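PDB 3OC7: enoyl-CoA hydratase from Mycobacterium avium, which probably adds water across the double bond of 2-enoyl-CoA thioesters in fatty acid metabolism, as hydratases of the crotonase family do. Local coordinates for residues S139-T144 against G187-A192; A133-R138 against F178-A183; V58-H63 against Q202-V207; A103-R108 against V127-I132. All coordinates share one frame; numbering follows the deposited sequence.

Contact 1. Residues S139-T144 against G187-A192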
loop_
_atom_site.group_PDB
_atom_site.type_symbol
_atom_site.label_atom_id
_atom_site.label_comp_id
_atom_site.label_asym_id
_atom_site.label_seq_id
_atom_site.Cartn_x
_atom_site.Cartn_y
_atom_site.Cartn_z
ATOM N N SER A 139 -1.856 23.435 -9.657
ATOM C CA SER A 139 -1.373 22.858 -8.390
ATOM C C SER A 139 0.127 22.504 -8.405
ATOM O O SER A 139 0.668 22.085 -9.440
ATOM C CB SER A 139 -2.206 21.612 -8.022
ATOM O OG SER A 139 -3.604 21.900 -7.969
ATOM N N SER A 140 0.797 22.675 -7.260
ATOM C CA SER A 140 2.175 22.152 -7.061
ATOM C C SER A 140 2.371 21.657 -5.617
ATOM O O SER A 140 1.678 22.147 -4.700
ATOM C CB SER A 140 3.267 23.189 -7.425
ATOM O OG SER A 140 3.570 24.053 -6.336
ATOM N N PHE A 141 3.325 20.721 -5.418
ATOM C CA PHE A 141 3.597 20.067 -4.127
ATOM C C PHE A 141 5.131 19.919 -3.909
ATOM O O PHE A 141 5.848 19.502 -4.840
ATOM C CB PHE A 141 2.955 18.654 -4.112
ATOM C CG PHE A 141 1.472 18.618 -4.508
ATOM C CD1 PHE A 141 1.078 18.567 -5.858
ATOM C CD2 PHE A 141 0.472 18.632 -3.528
ATOM C CE1 PHE A 141 -0.284 18.546 -6.214
ATOM C CE2 PHE A 141 -0.890 18.594 -3.876
ATOM C CZ PHE A 141 -1.271 18.564 -5.202
ATOM N N ALA A 142 5.648 20.255 -2.711
ATOM C CA ALA A 142 7.082 20.034 -2.355
ATOM C C ALA A 142 7.301 19.899 -0.835
ATOM O O ALA A 142 6.779 20.716 -0.065
ATOM C CB ALA A 142 7.974 21.157 -2.929
ATOM N N LEU A 143 8.044 18.869 -0.421
ATOM C CA LEU A 143 8.389 18.626 0.996
ATOM C C LEU A 143 9.859 19.021 1.227
ATOM O O LEU A 143 10.757 18.167 1.167
ATOM C CB LEU A 143 8.163 17.140 1.380
ATOM C CG LEU A 143 6.722 16.610 1.347
ATOM C CD1 LEU A 143 6.643 15.138 0.895
ATOM C CD2 LEU A 143 6.001 16.792 2.688
ATOM N N THR A 144 10.098 20.309 1.476
ATOM C CA THR A 144 11.471 20.838 1.609
ATOM C C THR A 144 11.994 20.956 3.047
ATOM O O THR A 144 13.011 21.643 3.280
ATOM C CB THR A 144 11.610 22.200 0.897
ATOM O OG1 THR A 144 10.619 23.100 1.411
ATOM C CG2 THR A 144 11.476 22.032 -0.632
ATOM N N GLY A 187 -0.626 8.465 -4.405
ATOM C CA GLY A 187 -1.624 8.355 -3.325
ATOM C C GLY A 187 -1.829 9.635 -2.517
ATOM O O GLY A 187 -2.639 9.644 -1.563
ATOM N N LEU A 188 -1.142 10.732 -2.873
ATOM C CA LEU A 188 -1.332 12.012 -2.140
ATOM C C LEU A 188 -2.732 12.617 -2.390
ATOM O O LEU A 188 -3.338 13.202 -1.468
ATOM C CB LEU A 188 -0.224 13.026 -2.466
ATOM C CG LEU A 188 -0.339 14.413 -1.800
ATOM C CD1 LEU A 188 -0.347 14.326 -0.259
ATOM C CD2 LEU A 188 0.766 15.347 -2.256
ATOM N N ILE A 189 -3.233 12.483 -3.626
ATOM C CA ILE A 189 -4.630 12.860 -3.978
ATOM C C ILE A 189 -5.354 11.686 -4.627
ATOM O O ILE A 189 -4.710 10.692 -5.020
ATOM C CB ILE A 189 -4.706 14.151 -4.899
ATOM C CG1 ILE A 189 -4.103 13.863 -6.288
ATOM C CG2 ILE A 189 -4.034 15.362 -4.210
ATOM C CD1 ILE A 189 -4.175 15.026 -7.291
ATOM N N THR A 190 -6.680 11.799 -4.738
ATOM C CA THR A 190 -7.525 10.788 -5.415
ATOM C C THR A 190 -7.473 10.893 -6.948
ATOM O O THR A 190 -7.397 9.859 -7.652
ATOM C CB THR A 190 -9.012 10.886 -4.938
ATOM O OG1 THR A 190 -9.063 11.022 -3.501
ATOM C CG2 THR A 190 -9.834 9.665 -5.381
ATOM N N MET A 191 -7.554 12.123 -7.462
ATOM C CA MET A 191 -7.550 12.354 -8.914
ATOM C C MET A 191 -7.090 13.746 -9.327
ATOM O O MET A 191 -7.400 14.747 -8.665
ATOM C CB MET A 191 -8.921 12.063 -9.523
ATOM C CG MET A 191 -10.103 12.643 -8.793
ATOM S SD MET A 191 -11.716 12.251 -9.542
ATOM C CE MET A 191 -11.657 13.331 -10.938
ATOM N N ALA A 192 -6.350 13.776 -10.432
ATOM C CA ALA A 192 -6.048 15.023 -11.157
ATOM C C ALA A 192 -7.174 15.358 -12.154
ATOM O O ALA A 192 -7.674 14.468 -12.853
ATOM C CB ALA A 192 -4.709 14.884 -11.897
#
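Phe141 packs against Leu188 and Ile189 in the interior of a crotonase fold, where strand 140-142, the outer strand of the small parallel sheet in this chain, faces the loop between helix 180-186 and strand 191-192 of the larger sheet. The packing across the contact is entirely between apolar side chains. Methyl CD2 of Leu188 comes obliquely to the CD2 side of the Phe141 ring, 3.5 Å from Phe141 CD2. It is carried there by a side chain whose CG stands opposite the backbone N (chi1 178°), with CD2 as the branch that reaches Phe141. Ile189 is a looser partner at the far end of the ring, with CG2 4.3 Å from Phe141 CZ. Ala183 touches both Phe141 and Ile189, while Phe124 packs on Phe141 and Leu188, so helices 180-186 and 123-129 both border the cluster.

Polar interactions hold the loop from outside. Gly187 ends the preceding helix in a Schellman motif, with the positive phi (99°) that this requires. Its carbonyl O and that of Leu188 accept bonds from Arg166 of the second subunit. Within the apolar patch, Leu188 CD2 lies 4.0 Å from both Phe141 CG and Phe141 CE2.

Contact 2. Residues A133-R138 against F178-A183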
loop_
_atom_site.group_PDB
_atom_site.type_symbol
_atom_site.label_atom_id
_atom_site.label_comp_id
_atom_site.label_asym_id
_atom_site.label_seq_id
_atom_site.Cartn_x
_atom_site.Cartn_y
_atom_site.Cartn_z
ATOM N N ALA A 133 -9.641 13.717 -2.390
ATOM C CA ALA A 133 -8.971 14.979 -2.776
ATOM C C ALA A 133 -8.799 15.074 -4.307
ATOM O O ALA A 133 -8.337 14.110 -4.956
ATOM C CB ALA A 133 -7.616 15.127 -2.071
ATOM N N VAL A 134 -9.173 16.229 -4.866
ATOM C CA VAL A 134 -9.056 16.525 -6.318
ATOM C C VAL A 134 -8.180 17.772 -6.542
ATOM O O VAL A 134 -8.354 18.772 -5.834
ATOM C CB VAL A 134 -10.479 16.732 -6.980
ATOM C CG1 VAL A 134 -10.420 16.809 -8.527
ATOM C CG2 VAL A 134 -11.451 15.636 -6.522
ATOM N N ALA A 135 -7.244 17.704 -7.499
ATOM C CA ALA A 135 -6.389 18.872 -7.811
ATOM C C ALA A 135 -6.341 19.253 -9.299
ATOM O O ALA A 135 -6.235 18.376 -10.182
ATOM C CB ALA A 135 -4.962 18.662 -7.297
ATOM N N GLY A 136 -6.403 20.564 -9.554
ATOM C CA GLY A 136 -6.410 21.125 -10.919
ATOM C C GLY A 136 -5.036 21.563 -11.434
ATOM O O GLY A 136 -4.014 21.370 -10.736
ATOM N N PRO A 137 -4.992 22.171 -12.655
ATOM C CA PRO A 137 -3.729 22.407 -13.394
ATOM C C PRO A 137 -2.761 23.478 -12.844
ATOM O O PRO A 137 -1.613 23.530 -13.300
ATOM C CB PRO A 137 -4.204 22.758 -14.825
ATOM C CG PRO A 137 -5.569 23.357 -14.620
ATOM C CD PRO A 137 -6.170 22.626 -13.420
ATOM N N ARG A 138 -3.195 24.307 -11.895
ATOM C CA ARG A 138 -2.294 25.260 -11.229
ATOM C C ARG A 138 -1.555 24.678 -10.021
ATOM O O ARG A 138 -0.707 25.359 -9.429
ATOM C CB ARG A 138 -3.061 26.505 -10.763
ATOM C CG ARG A 138 -3.841 27.236 -11.849
ATOM C CD ARG A 138 -4.280 28.608 -11.380
ATOM N NE ARG A 138 -4.923 28.580 -10.069
ATOM C CZ ARG A 138 -5.393 29.649 -9.431
ATOM N NH1 ARG A 138 -5.314 30.861 -9.992
ATOM N NH2 ARG A 138 -5.941 29.511 -8.224
ATOM N N PHE A 178 6.665 18.529 -7.460
ATOM C CA PHE A 178 5.865 17.702 -8.391
ATOM C C PHE A 178 4.430 18.222 -8.641
ATOM O O PHE A 178 3.963 19.107 -7.910
ATOM C CB PHE A 178 5.893 16.205 -7.979
ATOM C CG PHE A 178 5.378 15.911 -6.567
ATOM C CD1 PHE A 178 6.227 16.024 -5.450
ATOM C CD2 PHE A 178 4.054 15.495 -6.358
ATOM C CE1 PHE A 178 5.776 15.734 -4.170
ATOM C CE2 PHE A 178 3.591 15.209 -5.063
ATOM C CZ PHE A 178 4.452 15.326 -3.977
ATOM N N ASP A 179 3.760 17.675 -9.669
ATOM C CA ASP A 179 2.428 18.158 -10.123
ATOM C C ASP A 179 1.235 17.254 -9.708
ATOM O O ASP A 179 1.430 16.241 -9.012
ATOM C CB ASP A 179 2.423 18.445 -11.645
ATOM C CG ASP A 179 2.680 17.179 -12.505
ATOM O OD1 ASP A 179 2.518 16.042 -12.009
ATOM O OD2 ASP A 179 3.041 17.315 -13.706
ATOM N N ALA A 180 0.022 17.620 -10.150
ATOM C CA ALA A 180 -1.207 16.858 -9.828
ATOM C C ALA A 180 -1.218 15.401 -10.322
ATOM O O ALA A 180 -1.667 14.503 -9.596
ATOM C CB ALA A 180 -2.460 17.606 -10.326
ATOM N N ARG A 181 -0.753 15.174 -11.556
ATOM C CA ARG A 181 -0.649 13.828 -12.124
ATOM C C ARG A 181 0.240 12.902 -11.260
ATOM O O ARG A 181 -0.133 11.742 -10.955
ATOM C CB ARG A 181 -0.162 13.910 -13.581
ATOM N N ARG A 182 1.410 13.402 -10.853
ATOM C CA ARG A 182 2.303 12.643 -9.952
ATOM C C ARG A 182 1.656 12.421 -8.566
ATOM O O ARG A 182 1.715 11.292 -8.024
ATOM C CB ARG A 182 3.691 13.306 -9.840
ATOM C CG ARG A 182 4.768 12.561 -8.990
ATOM C CD ARG A 182 5.084 11.106 -9.405
ATOM N NE ARG A 182 5.429 10.958 -10.818
ATOM C CZ ARG A 182 6.640 11.149 -11.342
ATOM N NH1 ARG A 182 7.671 11.525 -10.590
ATOM N NH2 ARG A 182 6.817 10.978 -12.647
ATOM N N ALA A 183 0.969 13.441 -8.039
ATOM C CA ALA A 183 0.256 13.307 -6.763
ATOM C C ALA A 183 -0.828 12.176 -6.784
ATOM O O ALA A 183 -0.987 11.429 -5.795
ATOM C CB ALA A 183 -0.324 14.672 -6.309
#
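Ala180 lays its methyl group over the end of strand 132-135, where it meets both the side chain and the backbone of Ala135. Its CB is 4.1 Å from Ala135 CB and slightly closer, 3.9 Å, to Ala135 O. The carbonyl of Gly136 borders the same methyl, with Gly136 O 4.1 Å from Ala180 CB. With a single carbon on each side, the two backbones come close together: the CA atoms of Ala135 and Ala180 are 5.9 Å apart. The contact is small and made of van der Waals touches alone. Beyond it, Gly136 O accepts a hydrogen bond from Ser139 OG, which ties the turn after the strand back on itself.

Ala180 begins its helix, and the residue before it fixes that start. Asp179 is the N-cap: its OD1 accepts from Arg182 N over 3.1 Å in a nearly straight bond (170°), the donor arriving close to the direction of the carboxylate C-O bond. The backbone adds the first helical turn, Ala183 N to Asp179 O at 3.0 Å. Arg182 also forms a salt bridge to Glu185 through NE and a hydrogen bond to Tyr171 OH through NH1.

The contact thus seats the N-terminal turn of helix 180-186 beside the end of strand 132-135. Ile189 lies against both Ala135 and Ala183, Ile115 of the adjoining strand 111-115 packs on Ala135, and Ala192 of strand 191-192 touches Ala180.

Contact 3. Residues V58-H63 against Q202-V207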
loop_
_atom_site.group_PDB
_atom_site.type_symbol
_atom_site.label_atom_id
_atom_site.label_comp_id
_atom_site.label_asym_id
_atom_site.label_seq_id
_atom_site.Cartn_x
_atom_site.Cartn_y
_atom_site.Cartn_z
ATOM N N VAL A 58 -22.406 15.757 2.964
ATOM C CA VAL A 58 -21.011 15.843 2.518
ATOM C C VAL A 58 -20.485 17.284 2.682
ATOM O O VAL A 58 -21.286 18.246 2.582
ATOM C CB VAL A 58 -20.864 15.322 1.043
ATOM C CG1 VAL A 58 -21.687 16.162 0.063
ATOM C CG2 VAL A 58 -19.393 15.252 0.587
ATOM N N VAL A 59 -19.176 17.429 2.951
ATOM C CA VAL A 59 -18.466 18.733 3.005
ATOM C C VAL A 59 -17.405 18.893 1.911
ATOM O O VAL A 59 -16.665 17.931 1.635
ATOM C CB VAL A 59 -17.720 18.870 4.377
ATOM C CG1 VAL A 59 -16.813 20.128 4.437
ATOM C CG2 VAL A 59 -18.704 18.880 5.533
ATOM N N VAL A 60 -17.311 20.084 1.292
ATOM C CA VAL A 60 -16.180 20.449 0.406
ATOM C C VAL A 60 -15.263 21.468 1.103
ATOM O O VAL A 60 -15.753 22.503 1.594
ATOM C CB VAL A 60 -16.670 21.016 -0.968
ATOM C CG1 VAL A 60 -15.478 21.515 -1.844
ATOM C CG2 VAL A 60 -17.544 19.985 -1.713
ATOM N N LEU A 61 -13.954 21.169 1.172
ATOM C CA LEU A 61 -12.946 22.099 1.699
ATOM C C LEU A 61 -12.233 22.778 0.509
ATOM O O LEU A 61 -11.405 22.135 -0.168
ATOM C CB LEU A 61 -11.941 21.362 2.609
ATOM C CG LEU A 61 -10.799 22.148 3.286
ATOM C CD1 LEU A 61 -11.294 23.302 4.197
ATOM C CD2 LEU A 61 -9.845 21.209 4.071
ATOM N N ALA A 62 -12.543 24.069 0.277
ATOM C CA ALA A 62 -12.092 24.869 -0.880
ATOM C C ALA A 62 -11.166 26.026 -0.444
ATOM O O ALA A 62 -10.896 26.185 0.761
ATOM C CB ALA A 62 -13.322 25.398 -1.648
ATOM N N HIS A 63 -10.659 26.813 -1.410
ATOM C CA HIS A 63 -9.779 27.978 -1.102
ATOM C C HIS A 63 -9.949 29.119 -2.113
ATOM O O HIS A 63 -10.357 28.877 -3.266
ATOM C CB HIS A 63 -8.283 27.577 -0.998
ATOM C CG HIS A 63 -7.654 27.201 -2.312
ATOM N ND1 HIS A 63 -6.842 28.053 -3.036
ATOM C CD2 HIS A 63 -7.697 26.042 -3.018
ATOM C CE1 HIS A 63 -6.427 27.441 -4.134
ATOM N NE2 HIS A 63 -6.940 26.221 -4.152
ATOM N N GLN A 202 -19.656 16.296 -9.829
ATOM C CA GLN A 202 -20.013 14.879 -10.025
ATOM C C GLN A 202 -19.818 14.026 -8.758
ATOM O O GLN A 202 -20.683 13.192 -8.432
ATOM C CB GLN A 202 -19.283 14.256 -11.223
ATOM C CG GLN A 202 -19.813 12.857 -11.598
ATOM C CD GLN A 202 -21.315 12.842 -11.915
ATOM O OE1 GLN A 202 -22.095 12.124 -11.280
ATOM N NE2 GLN A 202 -21.719 13.642 -12.899
ATOM N N LEU A 203 -18.695 14.235 -8.058
ATOM C CA LEU A 203 -18.424 13.510 -6.803
ATOM C C LEU A 203 -19.464 13.816 -5.710
ATOM O O LEU A 203 -19.912 12.897 -5.008
ATOM C CB LEU A 203 -16.970 13.735 -6.297
ATOM C CG LEU A 203 -15.811 13.146 -7.115
ATOM C CD1 LEU A 203 -14.474 13.830 -6.774
ATOM C CD2 LEU A 203 -15.702 11.620 -6.967
ATOM N N VAL A 204 -19.842 15.086 -5.562
ATOM C CA VAL A 204 -20.880 15.499 -4.599
ATOM C C VAL A 204 -22.260 14.856 -4.907
ATOM O O VAL A 204 -22.951 14.375 -3.986
ATOM C CB VAL A 204 -20.951 17.065 -4.502
ATOM C CG1 VAL A 204 -22.245 17.545 -3.818
ATOM C CG2 VAL A 204 -19.706 17.608 -3.781
ATOM N N THR A 205 -22.638 14.820 -6.188
ATOM C CA THR A 205 -23.865 14.143 -6.649
ATOM C C THR A 205 -23.873 12.651 -6.239
ATOM O O THR A 205 -24.852 12.162 -5.658
ATOM C CB THR A 205 -24.080 14.329 -8.187
ATOM O OG1 THR A 205 -24.201 15.728 -8.494
ATOM C CG2 THR A 205 -25.350 13.619 -8.657
ATOM N N ASP A 206 -22.772 11.942 -6.504
ATOM C CA ASP A 206 -22.699 10.507 -6.190
ATOM C C ASP A 206 -22.661 10.184 -4.674
ATOM O O ASP A 206 -23.377 9.292 -4.202
ATOM C CB ASP A 206 -21.545 9.857 -6.976
ATOM C CG ASP A 206 -21.806 9.818 -8.490
ATOM O OD1 ASP A 206 -22.983 9.936 -8.916
ATOM O OD2 ASP A 206 -20.835 9.667 -9.263
ATOM N N VAL A 207 -21.841 10.911 -3.914
ATOM C CA VAL A 207 -21.810 10.749 -2.446
ATOM C C VAL A 207 -23.189 11.058 -1.809
ATOM O O VAL A 207 -23.663 10.333 -0.925
ATOM C CB VAL A 207 -20.654 11.583 -1.789
ATOM C CG1 VAL A 207 -20.698 11.502 -0.262
ATOM C CG2 VAL A 207 -19.291 11.103 -2.287
#
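Val207 N donates to Leu203 O over 3.0 Å, a bond of the helix whose Val207 side chain faces Val58. Across the contact itself the chemistry is purely aliphatic, among four valines. The helix segment 202-207 runs nearly antiparallel to strand 58-63, at 161°, the closest approach of the two segment axes being 9.6 Å.

Val204 serves two strand residues with its two methyls. Its CG2 meets Val60 CG2 at 3.8 Å, the side chains crossing at about a right angle, while its CG1 lies 4.2 Å from Val58 CG1. Val58 is the more enclosed of the strand pair: Val207 CG1 reaches its CB at 4.0 Å and is nearly as close to its CG2. With chi1 at 61°, CG1 of Val58 is wedged between the backbone N and carbonyl carbon, and that rotation presents one methyl to each helix residue.

Alternation along the strand separates two layers of the crotonase fold. Val58 and Val60 face helix 196-208, which packs on one face of the larger sheet, whereas Val59 and Leu61 pack on Ala50 and Leu43 of helix 37-52 on the other side of the strand. On the helix 196-208 side, Val21 of strand 21-26 fills in against Val58, Val60 and Val204. Ile112 and Ala114 of strand 111-115 flank the strand residues, and Thr174 of the second subunit rests on Leu203 and Val207.

Contact 4. Residues A103-R108 against V127-I132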
loop_
_atom_site.group_PDB
_atom_site.type_symbol
_atom_site.label_atom_id
_atom_site.label_comp_id
_atom_site.label_asym_id
_atom_site.label_seq_id
_atom_site.Cartn_x
_atom_site.Cartn_y
_atom_site.Cartn_z
ATOM N N ALA A 103 -10.144 15.970 13.943
ATOM C CA ALA A 103 -11.547 16.414 13.797
ATOM C C ALA A 103 -12.119 16.056 12.409
ATOM O O ALA A 103 -13.263 15.591 12.289
ATOM C CB ALA A 103 -11.702 17.923 14.074
ATOM N N ILE A 104 -11.305 16.246 11.359
ATOM C CA ILE A 104 -11.709 15.886 9.984
ATOM C C ILE A 104 -11.899 14.349 9.891
ATOM O O ILE A 104 -12.926 13.859 9.388
ATOM C CB ILE A 104 -10.668 16.402 8.919
ATOM C CG1 ILE A 104 -10.640 17.940 8.863
ATOM C CG2 ILE A 104 -10.947 15.794 7.518
ATOM C CD1 ILE A 104 -9.469 18.503 8.089
ATOM N N VAL A 105 -10.922 13.583 10.390
ATOM C CA VAL A 105 -10.965 12.108 10.338
ATOM C C VAL A 105 -12.150 11.494 11.141
ATOM O O VAL A 105 -12.749 10.487 10.685
ATOM C CB VAL A 105 -9.584 11.485 10.734
ATOM C CG1 VAL A 105 -9.633 9.959 10.711
ATOM C CG2 VAL A 105 -8.489 11.937 9.782
ATOM N N GLU A 106 -12.512 12.100 12.283
ATOM C CA GLU A 106 -13.594 11.591 13.171
ATOM C C GLU A 106 -15.029 11.925 12.702
ATOM O O GLU A 106 -15.997 11.348 13.216
ATOM C CB GLU A 106 -13.406 12.078 14.633
ATOM C CG GLU A 106 -12.251 11.387 15.383
ATOM C CD GLU A 106 -12.043 11.906 16.821
ATOM O OE1 GLU A 106 -12.460 13.039 17.118
ATOM O OE2 GLU A 106 -11.434 11.189 17.643
ATOM N N SER A 107 -15.178 12.890 11.788
ATOM C CA SER A 107 -16.527 13.399 11.400
ATOM C C SER A 107 -17.454 12.313 10.803
ATOM O O SER A 107 -16.990 11.444 10.069
ATOM C CB SER A 107 -16.372 14.544 10.383
ATOM O OG SER A 107 -17.631 15.118 9.994
ATOM N N ARG A 108 -18.756 12.379 11.103
ATOM C CA ARG A 108 -19.788 11.538 10.433
ATOM C C ARG A 108 -19.848 11.782 8.920
ATOM O O ARG A 108 -20.358 10.939 8.172
ATOM C CB ARG A 108 -21.199 11.741 11.054
ATOM C CG ARG A 108 -21.929 13.035 10.608
ATOM C CD ARG A 108 -23.401 13.168 11.113
ATOM N NE ARG A 108 -24.048 14.416 10.666
ATOM C CZ ARG A 108 -24.698 14.579 9.514
ATOM N NH1 ARG A 108 -24.775 13.586 8.629
ATOM N NH2 ARG A 108 -25.262 15.756 9.232
ATOM N N VAL A 127 -4.620 18.011 3.349
ATOM C CA VAL A 127 -4.865 17.161 2.168
ATOM C C VAL A 127 -4.936 15.669 2.581
ATOM O O VAL A 127 -5.845 14.934 2.143
ATOM C CB VAL A 127 -3.779 17.409 1.041
ATOM C CG1 VAL A 127 -3.968 16.447 -0.142
ATOM C CG2 VAL A 127 -3.779 18.897 0.558
ATOM N N GLY A 128 -3.966 15.215 3.382
ATOM C CA GLY A 128 -3.964 13.825 3.886
ATOM C C GLY A 128 -5.176 13.416 4.723
ATOM O O GLY A 128 -5.685 12.283 4.579
ATOM N N ALA A 129 -5.695 14.345 5.542
ATOM C CA ALA A 129 -6.848 14.057 6.438
ATOM C C ALA A 129 -8.183 13.890 5.695
ATOM O O ALA A 129 -9.062 13.147 6.161
ATOM C CB ALA A 129 -6.977 15.142 7.543
ATOM N N CYS A 130 -8.357 14.598 4.570
ATOM C CA CYS A 130 -9.614 14.489 3.779
ATOM C C CYS A 130 -9.835 13.043 3.249
ATOM O O CYS A 130 -8.874 12.332 2.918
ATOM C CB CYS A 130 -9.645 15.539 2.654
ATOM S SG CYS A 130 -9.795 17.284 3.233
ATOM N N ASP A 131 -11.102 12.621 3.137
ATOM C CA ASP A 131 -11.417 11.280 2.604
ATOM C C ASP A 131 -11.141 11.146 1.084
ATOM O O ASP A 131 -10.665 10.087 0.617
ATOM C CB ASP A 131 -12.878 10.923 2.939
ATOM C CG ASP A 131 -13.162 11.046 4.412
ATOM O OD1 ASP A 131 -12.716 10.155 5.167
ATOM O OD2 ASP A 131 -13.801 12.047 4.817
ATOM N N ILE A 132 -11.436 12.216 0.341
ATOM C CA ILE A 132 -11.249 12.320 -1.130
ATOM C C ILE A 132 -10.563 13.669 -1.410
ATOM O O ILE A 132 -10.831 14.644 -0.693
ATOM C CB ILE A 132 -12.623 12.221 -1.887
ATOM C CG1 ILE A 132 -13.332 10.887 -1.568
ATOM C CG2 ILE A 132 -12.440 12.407 -3.412
ATOM C CD1 ILE A 132 -14.814 10.773 -2.061
#
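Val105 and Ala129 have the nearest CA atoms of the two segments, 6.0 Å apart, where the C-terminal part of helix 86-106 meets the end of helix 123-129. The methyl of Ala129 meets two branched residues. Its CB lies 4.0 Å from Ile104 CG2 and 4.2 Å from Val105 CG2, so both neighbours offer it a methyl. Those methyls also border its carbonyl: Ile104 CG2 is 3.5 Å from Ala129 O, and Val105 CG2 stands somewhat farther off at 3.9 Å. The Ile104 methyl gets there because CG2 is the branch lying opposite the backbone N, with CG1 turned aside beside that N (chi1 -66°). It borders the start of the next residue as well, 4.1 Å from Cys130 N, where the chain leaves the helix.

Polar groups surround this apolar joint. Lys219 NZ forms a salt bridge to Asp131 OD2 and a hydrogen bond to Ile104 O, linking both segments to helix 212-245. Gly128 O is held by Lys162 NZ, and Arg166 of the second subunit bonds to Val127 O and Cys130 O. In crotonases, the helix matching 123-129 probably points its N-terminus at the thioester oxyanion. Cations collected at its carbonyl end would therefore offset the partial negative charge there, while the methyls at Ala129 O would tend to screen that carbonyl from water.

Contacts 4 and 1 lie nearest the chain centre (about 9 and 11 Å from it, centre to centre), contacts 2 and 3 farther out (about 14 and 16 Å); the touching residues are buried except for partly exposed Val204. None has a polar bond between its segments: contacts 1 and 3 are side chain on side chain, whereas in 2 and 4 methyls also meet backbone carbonyls. Contacts 1 and 2 hold successive elements, strand 140-142 following 132-135 and strand 191-192 following helix 180-186, and strands 132-135 and 191-192 are sheet neighbours. Contact 3 reaches that sheet too. Arg166 of the second subunit links contacts 1 and 4, the latter rich in surrounding charge.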